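Local coordinates for polyhedrin (Orgyia pseudotsugata cypovirus 5, PDB 5A8U), which forms the bulk of the viral occlusion bodies, protein crystals called polyhedra that protect virus particles from the environment until insect larvae ingest them, at residues I30-V35 against I190-Y195; V34-T39 against G105-M110; V42-N47 against F65-N70; L58-M63 against P185-I190; P80-E85 against G98-G103. All blocks are in the same frame, centred on the assembly; numbering follows the deposited sequence.

From the N terminus, strand 30-37 opens both contact 1 and contact 2. Contact 1 closes the longest loop, at strand 189-195, and the other four lie within its span; it packs the larger sheet on the three-stranded one. Contact 2 closes at the start of strand 109-115, a neighbour in the larger sheet, and encloses contacts 3 and 5. Contact 3 closes early, tying strand 43-50 to the loop after helix 60-63. Contact 4 starts inside contacts 2 and 3 and ends beyond both, so it crosses them, joining L58-M63 to the start of strand 189-195. Contact 5 follows contact 3 in series and lies within contact 4, linking the lead-in of helix 84-91 to the loop after it.

Contact 1 of 5, residues I30-V35 against I190-Y195; sequences INVTVV and IGFEVY
Next to V194, whose methyls press on V32, the carboxylate oxygen E193 OE1 is gripped twice. Y195 OH donates to E193 OE1 at 2.6 Å, coming from well above the carboxylate plane, and R124 makes a salt bridge to the same oxygen. E193 OE2 has its own salt bridge to R126 and a hydrogen bond to S219 of the second subunit, surroundings that would be expected to keep the group ionised. The other side of strand 189-195, with I190, F192 and V194, faces I30, V32 and V34 as the two sheets of a beta sandwich pack face to face: the strand axes run 8.6 Å apart at 157°, and no hydrogen bond crosses. V32 CG1, anti to the backbone N (chi1 178°), sits over one face of the F192 ring, 4.0 Å from the ring centroid and shifted toward the rim; V32 CG2, beside the backbone N, slides past V194 and touches V194 CG2 at 3.6 Å. W48 meets the F192 ring edge-to-face. Farther along, V34 CG2 and I190 CD1 meet tip to tip at 3.8 Å. At the opposite end I30 CD1 reaches V194 CG1 at 4.2 Å, and I54 packs on both residues.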
# COMPACT_ATOMS: atom_id res chain seq x y z
N ILE A 30 14.08 -4.48 11.45
CA ILE A 30 14.64 -5.28 10.38
C ILE A 30 14.46 -4.45 9.11
O ILE A 30 13.46 -3.74 8.98
CB ILE A 30 13.94 -6.68 10.24
CG1 ILE A 30 12.42 -6.55 10.15
CG2 ILE A 30 14.32 -7.61 11.42
CD1 ILE A 30 11.71 -7.86 9.72
N ASN A 31 15.44 -4.50 8.22
CA ASN A 31 15.42 -3.69 7.00
C ASN A 31 15.50 -4.57 5.78
O ASN A 31 16.26 -5.54 5.74
CB ASN A 31 16.59 -2.71 6.98
CG ASN A 31 16.34 -1.48 7.82
OD1 ASN A 31 15.92 -0.44 7.31
ND2 ASN A 31 16.59 -1.59 9.12
N VAL A 32 14.72 -4.23 4.78
CA VAL A 32 14.81 -4.87 3.48
C VAL A 32 15.00 -3.74 2.48
O VAL A 32 14.24 -2.78 2.49
CB VAL A 32 13.54 -5.67 3.16
CG1 VAL A 32 13.64 -6.28 1.77
CG2 VAL A 32 13.35 -6.76 4.22
N THR A 33 16.04 -3.85 1.66
CA THR A 33 16.32 -2.84 0.66
C THR A 33 16.38 -3.51 -0.71
O THR A 33 16.99 -4.57 -0.89
CB THR A 33 17.62 -2.09 0.96
OG1 THR A 33 17.57 -1.58 2.30
CG2 THR A 33 17.81 -0.89 0.00
N VAL A 34 15.67 -2.91 -1.65
CA VAL A 34 15.81 -3.31 -3.04
C VAL A 34 16.55 -2.20 -3.76
O VAL A 34 16.14 -1.03 -3.71
CB VAL A 34 14.44 -3.51 -3.71
CG1 VAL A 34 14.55 -3.48 -5.26
CG2 VAL A 34 13.81 -4.78 -3.20
N VAL A 35 17.67 -2.56 -4.38
CA VAL A 35 18.44 -1.58 -5.13
C VAL A 35 18.41 -1.95 -6.60
O VAL A 35 18.91 -3.00 -6.99
CB VAL A 35 19.90 -1.52 -4.68
CG1 VAL A 35 20.62 -0.40 -5.42
CG2 VAL A 35 19.98 -1.26 -3.19
N ILE A 190 8.41 -7.91 -8.61
CA ILE A 190 8.81 -8.71 -7.45
C ILE A 190 7.86 -8.61 -6.28
O ILE A 190 7.18 -7.61 -6.12
CB ILE A 190 10.22 -8.33 -6.91
CG1 ILE A 190 10.22 -6.92 -6.31
CG2 ILE A 190 11.31 -8.53 -7.99
CD1 ILE A 190 11.53 -6.58 -5.63
N GLY A 191 7.85 -9.66 -5.48
CA GLY A 191 7.25 -9.65 -4.15
C GLY A 191 8.23 -10.31 -3.19
O GLY A 191 9.03 -11.16 -3.59
N PHE A 192 8.21 -9.91 -1.93
CA PHE A 192 9.10 -10.52 -0.94
C PHE A 192 8.44 -10.62 0.45
O PHE A 192 7.50 -9.86 0.77
CB PHE A 192 10.42 -9.74 -0.84
CG PHE A 192 10.23 -8.34 -0.31
CD1 PHE A 192 10.17 -8.11 1.07
CD2 PHE A 192 10.08 -7.26 -1.17
CE1 PHE A 192 9.95 -6.82 1.57
CE2 PHE A 192 9.87 -5.97 -0.67
CZ PHE A 192 9.81 -5.76 0.70
N GLU A 193 8.94 -11.55 1.25
CA GLU A 193 8.55 -11.65 2.67
C GLU A 193 9.79 -11.93 3.49
O GLU A 193 10.57 -12.81 3.15
CB GLU A 193 7.54 -12.78 2.90
CG GLU A 193 6.32 -12.71 1.99
CD GLU A 193 5.41 -13.92 2.10
OE1 GLU A 193 5.83 -14.95 2.69
OE2 GLU A 193 4.27 -13.85 1.59
N VAL A 194 9.97 -11.18 4.56
CA VAL A 194 11.12 -11.36 5.45
C VAL A 194 10.59 -11.39 6.88
O VAL A 194 9.68 -10.63 7.23
CB VAL A 194 12.12 -10.22 5.27
CG1 VAL A 194 13.14 -10.12 6.42
CG2 VAL A 194 12.80 -10.31 3.90
N TYR A 195 11.16 -12.26 7.69
CA TYR A 195 10.63 -12.56 9.01
C TYR A 195 11.66 -12.44 10.13
O TYR A 195 12.81 -12.83 9.97
CB TYR A 195 10.08 -14.00 9.01
CG TYR A 195 8.95 -14.23 8.03
CD1 TYR A 195 9.22 -14.60 6.71
CD2 TYR A 195 7.62 -14.07 8.41
CE1 TYR A 195 8.19 -14.81 5.81
CE2 TYR A 195 6.59 -14.29 7.53
CZ TYR A 195 6.88 -14.66 6.23
OH TYR A 195 5.87 -14.88 5.33

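Contact 2 of 5, residues V34-T39 against G105-M110; sequences VVLKYT and GDPYAM
K37 and its neighbours across the sheet supply the backbone bonds. K37 N donates to A109 O at 2.9 Å, and Y108 N returns a bond to K37 O at 2.8 Å. Beside this hydrogen-bonded pair, L36 and M110 form the non-hydrogen-bonded one, where M110 CA makes a CA-H...O contact of 3.2 Å with V35 O. The bridges start the antiparallel pairing of strands 30-37 and 109-115, inner neighbours in the large sheet of the sandwich. Apolar packing is carried on the L36 side, where L36 CD2 lies alongside M110 CB at 3.9 Å. M110 CG is anti to the backbone N (chi1 153°), and beyond it M110 SD lies 3.9 Å from V34 CG1. Aromatic contacts follow beyond the paired residues, where 34-39 leaves the sheet and 105-108 leads into it. The Y38 ring lies beside P107, its CE2 3.6 Å from P107 CB, and the same ring edge meets G105 O near the ring plane; Y38 OH is bonded to M63 O. On the other side K37 crosses Y108, and its CE comes 3.5 Å from Y108 OH. A water accepts from T39 N and donates to D106 O at 2.7 Å, linking the two segments.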
# COMPACT_ATOMS: atom_id res chain seq x y z
N VAL A 34 15.67 -2.91 -1.65
CA VAL A 34 15.81 -3.31 -3.04
C VAL A 34 16.55 -2.20 -3.76
O VAL A 34 16.14 -1.03 -3.71
CB VAL A 34 14.44 -3.51 -3.71
CG1 VAL A 34 14.55 -3.48 -5.26
CG2 VAL A 34 13.81 -4.78 -3.20
N VAL A 35 17.67 -2.56 -4.38
CA VAL A 35 18.44 -1.58 -5.13
C VAL A 35 18.41 -1.95 -6.60
O VAL A 35 18.91 -3.00 -6.99
CB VAL A 35 19.90 -1.52 -4.68
CG1 VAL A 35 20.62 -0.40 -5.42
CG2 VAL A 35 19.98 -1.26 -3.19
N LEU A 36 17.81 -1.09 -7.41
CA LEU A 36 17.69 -1.38 -8.84
C LEU A 36 18.78 -0.66 -9.61
O LEU A 36 19.07 0.49 -9.32
CB LEU A 36 16.33 -0.91 -9.35
CG LEU A 36 15.19 -1.66 -8.65
CD1 LEU A 36 13.88 -0.94 -8.87
CD2 LEU A 36 15.11 -3.08 -9.19
N LYS A 37 19.38 -1.35 -10.58
CA LYS A 37 20.52 -0.77 -11.28
C LYS A 37 20.19 -0.54 -12.75
O LYS A 37 19.59 -1.42 -13.39
CB LYS A 37 21.73 -1.69 -11.16
CG LYS A 37 22.01 -2.12 -9.71
CD LYS A 37 23.42 -2.69 -9.61
CE LYS A 37 24.44 -1.60 -9.85
NZ LYS A 37 25.83 -2.09 -9.66
N TYR A 38 20.58 0.63 -13.26
CA TYR A 38 20.25 1.05 -14.62
C TYR A 38 21.54 1.27 -15.39
O TYR A 38 22.59 1.51 -14.80
CB TYR A 38 19.38 2.33 -14.61
CG TYR A 38 18.13 2.09 -13.80
CD1 TYR A 38 18.14 2.27 -12.42
CD2 TYR A 38 16.96 1.62 -14.40
CE1 TYR A 38 17.03 2.00 -11.67
CE2 TYR A 38 15.84 1.35 -13.64
CZ TYR A 38 15.88 1.55 -12.28
OH TYR A 38 14.79 1.29 -11.52
N THR A 39 21.46 1.14 -16.71
CA THR A 39 22.66 1.14 -17.54
C THR A 39 23.31 2.52 -17.64
O THR A 39 24.44 2.63 -18.12
CB THR A 39 22.38 0.58 -18.94
OG1 THR A 39 21.34 1.35 -19.56
CG2 THR A 39 21.94 -0.87 -18.81
N GLY A 105 15.47 3.17 -18.87
CA GLY A 105 14.91 3.07 -17.53
C GLY A 105 14.41 1.68 -17.14
O GLY A 105 13.74 1.52 -16.11
N ASP A 106 14.71 0.68 -17.96
CA ASP A 106 14.46 -0.70 -17.56
C ASP A 106 15.68 -1.25 -16.84
O ASP A 106 16.76 -1.33 -17.42
CB ASP A 106 14.10 -1.59 -18.76
CG ASP A 106 12.75 -1.23 -19.38
OD1 ASP A 106 11.80 -0.93 -18.62
OD2 ASP A 106 12.65 -1.26 -20.64
N PRO A 107 15.53 -1.61 -15.56
CA PRO A 107 16.74 -1.97 -14.80
C PRO A 107 17.41 -3.23 -15.34
O PRO A 107 16.71 -4.09 -15.86
CB PRO A 107 16.21 -2.20 -13.38
CG PRO A 107 14.77 -2.61 -13.58
CD PRO A 107 14.29 -1.78 -14.76
N TYR A 108 18.73 -3.36 -15.20
CA TYR A 108 19.41 -4.55 -15.73
C TYR A 108 19.76 -5.56 -14.63
O TYR A 108 20.12 -6.71 -14.92
CB TYR A 108 20.67 -4.17 -16.54
CG TYR A 108 21.82 -3.74 -15.68
CD1 TYR A 108 22.72 -4.66 -15.16
CD2 TYR A 108 22.00 -2.41 -15.34
CE1 TYR A 108 23.77 -4.27 -14.35
CE2 TYR A 108 23.04 -2.00 -14.52
CZ TYR A 108 23.92 -2.93 -14.02
OH TYR A 108 24.96 -2.52 -13.20
N ALA A 109 19.62 -5.13 -13.39
CA ALA A 109 19.98 -5.96 -12.24
C ALA A 109 19.40 -5.36 -10.97
O ALA A 109 18.97 -4.21 -10.96
CB ALA A 109 21.51 -6.05 -12.10
N MET A 110 19.40 -6.17 -9.92
CA MET A 110 18.98 -5.71 -8.60
C MET A 110 19.86 -6.34 -7.53
O MET A 110 20.36 -7.45 -7.68
CB MET A 110 17.51 -6.05 -8.37
CG MET A 110 17.08 -6.22 -6.93
SD MET A 110 15.41 -6.93 -6.88
CE MET A 110 15.65 -8.28 -7.97
O HOH W 1 18.70 0.54 -17.61

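Contact 3 of 5, residues V42-N47 against F65-N70; sequences VVQVYN and FPNYMN
An Asx motif at N67, in the loop after helix 60-63, presents two asparagine amides to Q44. N67 OD1 accepts from N70 N at 2.8 Å, and in this turn the ND2 groups of N67 and N70 both point at one oxygen. That oxygen is Q44 OE1, and each of its in-plane lone pairs takes a donor. N70 ND2 approaches Q44 OE1 at 2.8 Å in a nearly straight bond; N67 ND2 comes from the other side at 2.9 Å, more bent. The N67 amide is turned only 15° from that of Q44, whereas the N70 amide stands 60° away. Q44 can reach so far because its chain is extended, with CG anti to the backbone N (chi1 -173°), from strand 43-50 of the large sheet. Its NE2 is bonded to Y38 OH and K64 O, while S224 takes a further N-H of N70. Beside the amide, F65 presents the edge of its ring to Q44 CD, the two planes perpendicular. V42 CG1 sits over the centre of one face of that ring, P66 CB over the opposite face, after a cis peptide bond. Y46 CE1 packs 4.4 Å from M69 CG, and Y46 OH is bonded to L62 O.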
# COMPACT_ATOMS: atom_id res chain seq x y z
N VAL A 42 22.51 5.01 -12.76
CA VAL A 42 21.55 5.35 -11.71
C VAL A 42 21.25 4.12 -10.85
O VAL A 42 21.18 2.99 -11.35
CB VAL A 42 20.24 5.92 -12.31
CG1 VAL A 42 19.12 5.97 -11.25
CG2 VAL A 42 20.49 7.30 -12.92
N VAL A 43 21.11 4.33 -9.54
CA VAL A 43 20.55 3.28 -8.69
C VAL A 43 19.27 3.81 -8.05
O VAL A 43 19.23 4.96 -7.58
CB VAL A 43 21.55 2.73 -7.63
CG1 VAL A 43 22.67 1.94 -8.31
CG2 VAL A 43 22.12 3.83 -6.74
N GLN A 44 18.23 2.98 -8.07
CA GLN A 44 16.98 3.36 -7.42
C GLN A 44 16.80 2.48 -6.20
O GLN A 44 16.87 1.25 -6.30
CB GLN A 44 15.77 3.21 -8.36
CG GLN A 44 14.48 3.75 -7.73
CD GLN A 44 13.34 3.88 -8.73
OE1 GLN A 44 12.44 4.70 -8.54
NE2 GLN A 44 13.36 3.07 -9.80
N VAL A 45 16.55 3.13 -5.07
CA VAL A 45 16.50 2.47 -3.77
C VAL A 45 15.09 2.47 -3.21
O VAL A 45 14.40 3.48 -3.23
CB VAL A 45 17.39 3.24 -2.76
CG1 VAL A 45 17.31 2.62 -1.34
CG2 VAL A 45 18.84 3.30 -3.29
N TYR A 46 14.67 1.31 -2.72
CA TYR A 46 13.47 1.19 -1.91
C TYR A 46 13.87 0.48 -0.63
O TYR A 46 14.45 -0.60 -0.69
CB TYR A 46 12.41 0.35 -2.62
CG TYR A 46 11.85 0.99 -3.87
CD1 TYR A 46 10.77 1.87 -3.79
CD2 TYR A 46 12.39 0.72 -5.12
CE1 TYR A 46 10.25 2.47 -4.94
CE2 TYR A 46 11.88 1.30 -6.26
CZ TYR A 46 10.82 2.18 -6.16
OH TYR A 46 10.30 2.76 -7.30
N ASN A 47 13.56 1.09 0.51
CA ASN A 47 13.90 0.55 1.83
C ASN A 47 12.66 0.43 2.72
O ASN A 47 12.01 1.42 3.04
CB ASN A 47 15.00 1.42 2.48
CG ASN A 47 15.20 1.11 3.96
OD1 ASN A 47 14.91 1.94 4.82
ND2 ASN A 47 15.67 -0.10 4.27
N PHE A 65 12.73 3.40 -14.05
CA PHE A 65 13.09 4.77 -13.72
C PHE A 65 12.95 5.61 -14.99
O PHE A 65 13.22 5.12 -16.09
CB PHE A 65 14.54 4.84 -13.21
CG PHE A 65 14.98 6.23 -12.90
CD1 PHE A 65 14.61 6.82 -11.70
CD2 PHE A 65 15.70 6.97 -13.82
CE1 PHE A 65 14.99 8.13 -11.40
CE2 PHE A 65 16.08 8.28 -13.54
CZ PHE A 65 15.73 8.85 -12.32
N PRO A 66 12.45 6.86 -14.87
CA PRO A 66 11.88 7.48 -13.68
C PRO A 66 10.47 6.93 -13.42
O PRO A 66 10.00 6.08 -14.17
CB PRO A 66 11.83 8.97 -14.06
CG PRO A 66 11.64 8.95 -15.57
CD PRO A 66 12.48 7.78 -16.03
N ASN A 67 9.81 7.39 -12.37
CA ASN A 67 8.44 6.96 -12.10
C ASN A 67 7.73 7.94 -11.18
O ASN A 67 8.30 8.98 -10.83
CB ASN A 67 8.45 5.54 -11.52
CG ASN A 67 9.24 5.44 -10.24
OD1 ASN A 67 9.11 6.28 -9.36
ND2 ASN A 67 10.07 4.42 -10.15
N TYR A 68 6.51 7.63 -10.77
CA TYR A 68 5.75 8.58 -9.96
C TYR A 68 6.38 8.83 -8.60
O TYR A 68 6.17 9.89 -7.98
CB TYR A 68 4.28 8.16 -9.84
CG TYR A 68 4.01 6.86 -9.09
CD1 TYR A 68 3.93 6.84 -7.71
CD2 TYR A 68 3.80 5.66 -9.79
CE1 TYR A 68 3.68 5.67 -7.02
CE2 TYR A 68 3.54 4.48 -9.10
CZ TYR A 68 3.48 4.50 -7.72
OH TYR A 68 3.22 3.34 -7.02
N MET A 69 7.17 7.86 -8.13
CA MET A 69 7.82 7.96 -6.83
C MET A 69 9.09 8.80 -6.95
O MET A 69 9.38 9.64 -6.10
CB MET A 69 8.17 6.56 -6.30
CG MET A 69 8.65 6.53 -4.84
SD MET A 69 7.34 6.94 -3.66
CE MET A 69 6.20 5.61 -3.98
N ASN A 70 9.86 8.55 -8.00
CA ASN A 70 11.12 9.24 -8.24
C ASN A 70 11.19 9.76 -9.66
O ASN A 70 11.69 9.07 -10.55
CB ASN A 70 12.27 8.29 -7.97
CG ASN A 70 12.27 7.80 -6.54
OD1 ASN A 70 12.30 8.62 -5.62
ND2 ASN A 70 12.21 6.48 -6.35

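Contact 4 of 5, residues L58-M63 against P185-I190; sequences LNRQLM and PRFPTI
The last residue of strand 53-58, L58, pairs with I190 as an antiparallel hydrogen-bonded bridge at the edge of the three-stranded sheet. L58 N donates to I190 O at 2.9 Å, and I190 N returns a longer bond to L58 O at 3.2 Å. Their side chains lie side by side on the face turned toward V34, with L58 CD1 and I190 CD1 4.1 Å apart. Directly after the bridge the chain turns into the short helix 60-63, with N59 at the N-cap position and its side-chain amide bonded to T222 of the second subunit. From the start of this helix, R60 reaches back across T189, whose CG2 touches R60 CG at 3.5 Å; T189 OG1 is turned to G129 O instead. The R60 chain bends twice, at CD (chi2 -48°) and at NE (chi3 -79°), before its guanidinium reaches the loop ahead of strand 189-195. There R60 NH1 donates to P188 O at 2.9 Å, the oxygen lying in the guanidinium plane. F187 CA sits over one face of this group, and the F187 ring stands at 89° to it, with R60 NH2 3.8 Å from F187 CD1 at the ring edge. The same NH2 makes a salt bridge to D106 and donates to a water bound to R186 O. M63 crosses P188 at about a right angle, M63 CE 4.0 Å from P188 CG.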
# COMPACT_ATOMS: atom_id res chain seq x y z
N LEU A 58 7.01 -4.70 -5.86
CA LEU A 58 7.16 -3.59 -6.79
C LEU A 58 6.62 -4.03 -8.14
O LEU A 58 7.07 -5.05 -8.68
CB LEU A 58 8.63 -3.21 -6.95
CG LEU A 58 9.35 -2.68 -5.71
CD1 LEU A 58 10.84 -2.60 -6.01
CD2 LEU A 58 8.79 -1.32 -5.31
N ASN A 59 5.66 -3.29 -8.69
CA ASN A 59 5.24 -3.58 -10.06
C ASN A 59 6.10 -2.82 -11.09
O ASN A 59 7.05 -2.11 -10.71
CB ASN A 59 3.74 -3.35 -10.26
CG ASN A 59 3.33 -1.91 -10.06
OD1 ASN A 59 4.17 -1.01 -9.92
ND2 ASN A 59 2.01 -1.67 -10.07
N ARG A 60 5.80 -2.97 -12.38
CA ARG A 60 6.70 -2.37 -13.37
C ARG A 60 6.77 -0.85 -13.24
O ARG A 60 7.83 -0.25 -13.48
CB ARG A 60 6.35 -2.77 -14.82
CG ARG A 60 6.93 -4.12 -15.28
CD ARG A 60 8.45 -4.32 -14.97
NE ARG A 60 9.38 -3.64 -15.88
CZ ARG A 60 10.70 -3.83 -15.86
NH1 ARG A 60 11.23 -4.67 -14.98
NH2 ARG A 60 11.51 -3.20 -16.71
N GLN A 61 5.68 -0.23 -12.81
CA GLN A 61 5.68 1.23 -12.66
C GLN A 61 6.74 1.71 -11.67
O GLN A 61 7.28 2.80 -11.83
CB GLN A 61 4.30 1.74 -12.23
CG GLN A 61 3.30 1.81 -13.37
CD GLN A 61 2.47 0.55 -13.55
OE1 GLN A 61 2.87 -0.52 -13.10
NE2 GLN A 61 1.33 0.67 -14.24
N LEU A 62 7.04 0.89 -10.66
CA LEU A 62 8.10 1.23 -9.71
C LEU A 62 9.45 0.55 -9.99
O LEU A 62 10.47 0.99 -9.47
CB LEU A 62 7.64 0.95 -8.27
CG LEU A 62 6.51 1.89 -7.80
CD1 LEU A 62 6.16 1.64 -6.34
CD2 LEU A 62 6.88 3.35 -8.00
N MET A 63 9.46 -0.51 -10.79
CA MET A 63 10.73 -1.14 -11.16
C MET A 63 11.52 -0.26 -12.13
O MET A 63 12.75 -0.29 -12.14
CB MET A 63 10.50 -2.51 -11.80
CG MET A 63 9.94 -3.55 -10.84
SD MET A 63 11.13 -4.09 -9.58
CE MET A 63 12.29 -5.02 -10.61
N PRO A 185 13.68 -12.83 -14.56
CA PRO A 185 13.13 -12.29 -15.81
C PRO A 185 13.92 -11.09 -16.31
O PRO A 185 14.57 -10.40 -15.52
CB PRO A 185 11.72 -11.85 -15.40
CG PRO A 185 11.42 -12.60 -14.14
CD PRO A 185 12.72 -12.79 -13.45
N ARG A 186 13.91 -10.86 -17.62
CA ARG A 186 14.51 -9.66 -18.17
C ARG A 186 13.72 -8.40 -17.76
O ARG A 186 14.31 -7.33 -17.62
CB ARG A 186 14.64 -9.75 -19.70
CG ARG A 186 15.33 -8.52 -20.30
CD ARG A 186 15.73 -8.69 -21.76
NE ARG A 186 16.93 -9.50 -21.89
CZ ARG A 186 16.92 -10.80 -22.19
NH1 ARG A 186 15.77 -11.42 -22.39
NH2 ARG A 186 18.07 -11.46 -22.28
N PHE A 187 12.40 -8.53 -17.59
CA PHE A 187 11.56 -7.39 -17.22
C PHE A 187 10.71 -7.75 -16.00
O PHE A 187 9.49 -7.84 -16.09
CB PHE A 187 10.70 -6.94 -18.40
CG PHE A 187 11.52 -6.62 -19.64
CD1 PHE A 187 12.24 -5.43 -19.73
CD2 PHE A 187 11.57 -7.51 -20.70
CE1 PHE A 187 13.00 -5.13 -20.85
CE2 PHE A 187 12.32 -7.22 -21.82
CZ PHE A 187 13.04 -6.04 -21.90
N PRO A 188 11.37 -7.97 -14.85
CA PRO A 188 10.65 -8.54 -13.72
C PRO A 188 9.81 -7.57 -12.90
O PRO A 188 9.98 -6.35 -12.94
CB PRO A 188 11.79 -9.08 -12.83
CG PRO A 188 12.88 -8.09 -13.03
CD PRO A 188 12.80 -7.73 -14.53
N THR A 189 8.87 -8.15 -12.18
CA THR A 189 8.27 -7.50 -11.03
C THR A 189 8.50 -8.43 -9.83
O THR A 189 8.79 -9.62 -10.02
CB THR A 189 6.78 -7.21 -11.27
OG1 THR A 189 6.08 -8.42 -11.55
CG2 THR A 189 6.62 -6.28 -12.48
N ILE A 190 8.41 -7.91 -8.61
CA ILE A 190 8.81 -8.71 -7.45
C ILE A 190 7.86 -8.61 -6.28
O ILE A 190 7.18 -7.61 -6.12
CB ILE A 190 10.22 -8.33 -6.91
CG1 ILE A 190 10.22 -6.92 -6.31
CG2 ILE A 190 11.31 -8.53 -7.99
CD1 ILE A 190 11.53 -6.58 -5.63
O HOH W 2 14.07 -4.76 -16.45

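Contact 5 of 5, residues P80-E85 against G98-G103; sequences PGEGVE and GSYDIG
Y100 turns the edge of its ring to P80 where the loop leaving helix 84-91 folds back on the residues that lead into that helix, G83 being its N-cap residue. P80 O lies near the ring plane, 3.5 Å from Y100 CE2. The backbone beside the ring is tied as well: Y100 N donates to G81 O at 3.1 Å, in the carbonyl plane and on a lone pair, at an N-H...O angle of 148°. G81 adopts a left-handed conformation (phi 79°) and has no side chain, and Y100 CD2 comes close to its CA. S99 also points toward the 80-85 segment, its CB 3.3 Å from G81 O. S99 OG is bonded to H86 ND1 in helix 84-91.

E82 works differently. Its CG is anti to the carbonyl carbon (chi1 -51°) and passes 4.2 Å from Y100 CD2; the chain then runs out extended and lays its carboxylate against G103, another residue with no side chain in the way. Beyond that point the acid is gripped by backbone: OE2 accepts from A104 N and OE1 from G105 N, two N-H groups that would be expected to stabilise its negative charge. G103 N in turn is bonded to D106 OD2. On the outer side, V84 and E85 pack on A226 and K73 of the second subunit. Both carboxylate oxygens lie close to one carbon, E82 OE1 at 3.3 Å and E82 OE2 at 3.5 Å from G103 CA.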
# COMPACT_ATOMS: atom_id res chain seq x y z
N PRO A 80 10.36 9.60 -23.11
CA PRO A 80 9.84 9.33 -24.45
C PRO A 80 10.30 7.96 -24.94
O PRO A 80 11.48 7.62 -24.80
CB PRO A 80 10.47 10.43 -25.30
CG PRO A 80 10.71 11.54 -24.34
CD PRO A 80 11.08 10.89 -23.04
N GLY A 81 9.38 7.18 -25.50
CA GLY A 81 9.71 5.87 -26.02
C GLY A 81 9.82 4.83 -24.93
O GLY A 81 10.17 3.67 -25.19
N GLU A 82 9.50 5.23 -23.70
CA GLU A 82 9.52 4.31 -22.58
C GLU A 82 8.23 4.50 -21.78
O GLU A 82 8.19 4.28 -20.57
CB GLU A 82 10.77 4.56 -21.72
CG GLU A 82 12.06 4.56 -22.55
CD GLU A 82 13.34 4.46 -21.69
OE1 GLU A 82 13.26 4.03 -20.51
OE2 GLU A 82 14.44 4.77 -22.22
N GLY A 83 7.18 4.91 -22.48
CA GLY A 83 5.90 5.14 -21.84
C GLY A 83 4.97 3.96 -22.02
O GLY A 83 5.42 2.81 -22.07
N VAL A 84 3.68 4.23 -22.13
CA VAL A 84 2.68 3.17 -22.15
C VAL A 84 2.88 2.18 -23.29
O VAL A 84 2.75 0.96 -23.09
CB VAL A 84 1.24 3.74 -22.18
CG1 VAL A 84 1.00 4.54 -23.45
CG2 VAL A 84 0.22 2.60 -22.02
N GLU A 85 3.22 2.68 -24.48
CA GLU A 85 3.41 1.80 -25.63
C GLU A 85 4.55 0.82 -25.38
O GLU A 85 4.44 -0.37 -25.67
CB GLU A 85 3.69 2.62 -26.89
CG GLU A 85 2.76 3.84 -27.05
CD GLU A 85 3.45 5.16 -26.69
OE1 GLU A 85 3.74 5.41 -25.48
OE2 GLU A 85 3.71 5.95 -27.62
N GLY A 98 5.82 1.64 -31.41
CA GLY A 98 6.60 2.86 -31.37
C GLY A 98 7.46 3.16 -30.15
O GLY A 98 7.38 4.26 -29.62
N SER A 99 8.26 2.20 -29.68
CA SER A 99 9.06 2.40 -28.47
C SER A 99 10.47 1.81 -28.54
O SER A 99 10.75 0.96 -29.38
CB SER A 99 8.33 1.85 -27.25
OG SER A 99 8.57 0.47 -27.10
N TYR A 100 11.37 2.27 -27.66
CA TYR A 100 12.70 1.67 -27.60
C TYR A 100 12.58 0.20 -27.24
O TYR A 100 11.69 -0.19 -26.49
CB TYR A 100 13.60 2.40 -26.58
CG TYR A 100 14.01 3.76 -27.06
CD1 TYR A 100 14.93 3.90 -28.10
CD2 TYR A 100 13.48 4.91 -26.50
CE1 TYR A 100 15.30 5.16 -28.57
CE2 TYR A 100 13.83 6.15 -26.95
CZ TYR A 100 14.74 6.28 -27.98
OH TYR A 100 15.08 7.53 -28.43
N ASP A 101 13.48 -0.61 -27.78
CA ASP A 101 13.42 -2.05 -27.60
C ASP A 101 13.70 -2.36 -26.12
O ASP A 101 13.00 -3.16 -25.51
CB ASP A 101 14.45 -2.72 -28.52
CG ASP A 101 14.05 -4.11 -28.95
OD1 ASP A 101 12.89 -4.54 -28.73
OD2 ASP A 101 14.90 -4.80 -29.56
N ILE A 102 14.72 -1.71 -25.54
CA ILE A 102 14.98 -1.82 -24.10
C ILE A 102 15.06 -0.40 -23.56
O ILE A 102 15.75 0.44 -24.13
CB ILE A 102 16.32 -2.50 -23.80
CG1 ILE A 102 16.46 -3.84 -24.53
CG2 ILE A 102 16.49 -2.66 -22.29
CD1 ILE A 102 15.50 -4.91 -24.08
N GLY A 103 14.36 -0.12 -22.47
CA GLY A 103 14.36 1.23 -21.97
C GLY A 103 15.66 1.53 -21.24
O GLY A 103 16.24 0.65 -20.61
O HOH W 3 6.88 5.29 -27.50